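Local coordinates for protein alpha-galactosidase (Thermus thermophilus, PDB 6LCJ) that probably hydrolyses terminal alpha-galactosyl units from galactosides, as a thermostable glycosidase of family GH36 that assembles into hexamers, at residues A132-Y137 with A145-L150. Numbering follows the deposited sequence.
Sequences AWFLAY and AAYARL
Phe134 reaches out from strand 132-137 and sets its ring against Ala146 and Tyr147 near the end of helix 140-149 and against Leu150 just after it; no hydrogen bond links the two segments. The pair is a compact example of how one aromatic side chain can dock a helix on a sheet. A chi1 of -178° swings CG of Phe134 away from the backbone N and carries the ring clear of the strand, where different ring atoms meet different residues. Phe134 CZ rests on the methyl CB of Ala146 at 3.8 Å, and Ala146 O lies over one face of the ring, offset toward its rim. Phe134 CD2 is 3.6 Å from Tyr147 CB, and Phe134 CE2 is 3.5 Å from Tyr147 N. The two aromatic side chains lie alongside one another, pointing opposite ways, with Tyr147 CD1 3.8 Å from Phe134 CB. The tyrosine ring runs toward strand 102-108, where its hydroxyl is hydrogen-bonded to Ala108 O. Leu150 crosses the phenylalanine at about a right angle, its CD1 methyl 3.4 Å from Phe134 CD1, and also touches Leu109 and Arg28. Replacing Phe134 by an alanine is likely to leave Ala146 CB, Tyr147 CB and the Leu150 methyl without their partner on the strand and open a gap between helix and sheet. The contact is a buried strand-helix packing in which the antiparallel sheet of the N-terminal beta domain, characteristic of GH36 enzymes, meets the helix that leads on to the catalytic TIM barrel.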
loop_
_atom_site.group_PDB
_atom_site.type_symbol
_atom_site.label_atom_id
_atom_site.label_comp_id
_atom_site.label_asym_id
_atom_site.label_seq_id
_atom_site.Cartn_x
_atom_site.Cartn_y
_atom_site.Cartn_z
ATOM N N ALA E 132 31.152 31.112 -7.403
ATOM C CA ALA E 132 31.721 31.096 -8.737
ATOM C C ALA E 132 31.853 29.666 -9.241
ATOM O O ALA E 132 31.726 28.693 -8.488
ATOM C CB ALA E 132 33.090 31.788 -8.752
ATOM N N TRP E 133 32.154 29.557 -10.537
ATOM C CA TRP E 133 32.214 28.288 -11.236
ATOM C C TRP E 133 33.293 28.367 -12.293
ATOM O O TRP E 133 33.513 29.418 -12.891
ATOM C CB TRP E 133 30.899 27.933 -11.936
ATOM C CG TRP E 133 29.727 27.827 -11.044
ATOM C CD1 TRP E 133 28.894 28.838 -10.668
ATOM C CD2 TRP E 133 29.233 26.635 -10.415
ATOM N NE1 TRP E 133 27.913 28.350 -9.844
ATOM C CE2 TRP E 133 28.099 26.999 -9.674
ATOM C CE3 TRP E 133 29.641 25.300 -10.410
ATOM C CZ2 TRP E 133 27.361 26.073 -8.929
ATOM C CZ3 TRP E 133 28.910 24.381 -9.662
ATOM C CH2 TRP E 133 27.790 24.776 -8.930
ATOM N N PHE E 134 33.948 27.242 -12.531
ATOM C CA PHE E 134 34.833 27.090 -13.667
ATOM C C PHE E 134 34.085 26.283 -14.708
ATOM O O PHE E 134 33.477 25.260 -14.375
ATOM C CB PHE E 134 36.136 26.390 -13.282
ATOM C CG PHE E 134 37.091 26.250 -14.425
ATOM C CD1 PHE E 134 37.538 27.374 -15.101
ATOM C CD2 PHE E 134 37.521 25.007 -14.841
ATOM C CE1 PHE E 134 38.409 27.266 -16.166
ATOM C CE2 PHE E 134 38.386 24.881 -15.912
ATOM C CZ PHE E 134 38.837 26.024 -16.576
ATOM N N LEU E 135 34.094 26.759 -15.951
ATOM C CA LEU E 135 33.462 26.036 -17.046
ATOM C C LEU E 135 34.453 25.933 -18.188
ATOM O O LEU E 135 35.072 26.927 -18.569
ATOM C CB LEU E 135 32.175 26.720 -17.514
ATOM C CG LEU E 135 31.633 26.283 -18.877
ATOM C CD1 LEU E 135 30.973 24.927 -18.774
ATOM C CD2 LEU E 135 30.685 27.317 -19.450
ATOM N N ALA E 136 34.602 24.731 -18.726
ATOM C CA ALA E 136 35.616 24.477 -19.728
ATOM C C ALA E 136 35.142 23.354 -20.639
ATOM O O ALA E 136 34.316 22.522 -20.253
ATOM C CB ALA E 136 36.953 24.125 -19.071
ATOM N N TYR E 137 35.662 23.355 -21.864
ATOM C CA TYR E 137 35.372 22.318 -22.841
ATOM C C TYR E 137 36.659 22.013 -23.586
ATOM O O TYR E 137 37.342 22.932 -24.045
ATOM C CB TYR E 137 34.282 22.758 -23.821
ATOM C CG TYR E 137 33.921 21.697 -24.824
ATOM C CD1 TYR E 137 33.736 20.379 -24.429
ATOM C CD2 TYR E 137 33.759 22.011 -26.167
ATOM C CE1 TYR E 137 33.402 19.398 -25.341
ATOM C CE2 TYR E 137 33.415 21.033 -27.095
ATOM C CZ TYR E 137 33.241 19.729 -26.677
ATOM O OH TYR E 137 32.901 18.758 -27.594
ATOM N N ALA E 145 42.735 19.441 -15.324
ATOM C CA ALA E 145 43.935 20.121 -14.840
ATOM C C ALA E 145 43.727 21.632 -14.742
ATOM O O ALA E 145 44.300 22.281 -13.860
ATOM C CB ALA E 145 45.116 19.797 -15.753
ATOM N N ALA E 146 42.905 22.208 -15.623
ATOM C CA ALA E 146 42.666 23.644 -15.565
ATOM C C ALA E 146 41.748 24.010 -14.406
ATOM O O ALA E 146 41.889 25.089 -13.826
ATOM C CB ALA E 146 42.087 24.136 -16.894
ATOM N N TYR E 147 40.802 23.131 -14.064
ATOM C CA TYR E 147 39.980 23.344 -12.875
ATOM C C TYR E 147 40.827 23.266 -11.609
ATOM O O TYR E 147 40.702 24.113 -10.716
ATOM C CB TYR E 147 38.838 22.314 -12.845
ATOM C CG TYR E 147 37.915 22.344 -11.630
ATOM C CD1 TYR E 147 37.373 23.538 -11.155
ATOM C CD2 TYR E 147 37.568 21.167 -10.976
ATOM C CE1 TYR E 147 36.524 23.552 -10.057
ATOM C CE2 TYR E 147 36.723 21.169 -9.876
ATOM C CZ TYR E 147 36.201 22.361 -9.424
ATOM O OH TYR E 147 35.360 22.348 -8.333
ATOM N N ALA E 148 41.708 22.263 -11.522
ATOM C CA ALA E 148 42.500 22.077 -10.307
ATOM C C ALA E 148 43.357 23.298 -9.991
ATOM O O ALA E 148 43.564 23.611 -8.811
ATOM C CB ALA E 148 43.368 20.823 -10.427
ATOM N N ARG E 149 43.836 24.018 -11.018
ATOM C CA ARG E 149 44.666 25.201 -10.778
ATOM C C ARG E 149 43.904 26.303 -10.071
ATOM O O ARG E 149 44.508 27.130 -9.378
ATOM C CB ARG E 149 45.229 25.735 -12.088
ATOM C CG ARG E 149 46.424 24.942 -12.577
ATOM C CD ARG E 149 46.709 25.231 -14.015
ATOM N NE ARG E 149 47.261 24.059 -14.687
ATOM C CZ ARG E 149 46.904 23.673 -15.906
ATOM N NH1 ARG E 149 45.989 24.366 -16.579
ATOM N NH2 ARG E 149 47.460 22.597 -16.448
ATOM N N LEU E 150 42.587 26.335 -10.217
ATOM C CA LEU E 150 41.775 27.358 -9.580
ATOM C C LEU E 150 41.331 26.980 -8.171
ATOM O O LEU E 150 40.570 27.733 -7.549
ATOM C CB LEU E 150 40.570 27.667 -10.468
ATOM C CG LEU E 150 41.059 28.189 -11.818
ATOM C CD1 LEU E 150 39.920 28.319 -12.802
ATOM C CD2 LEU E 150 41.759 29.533 -11.619
#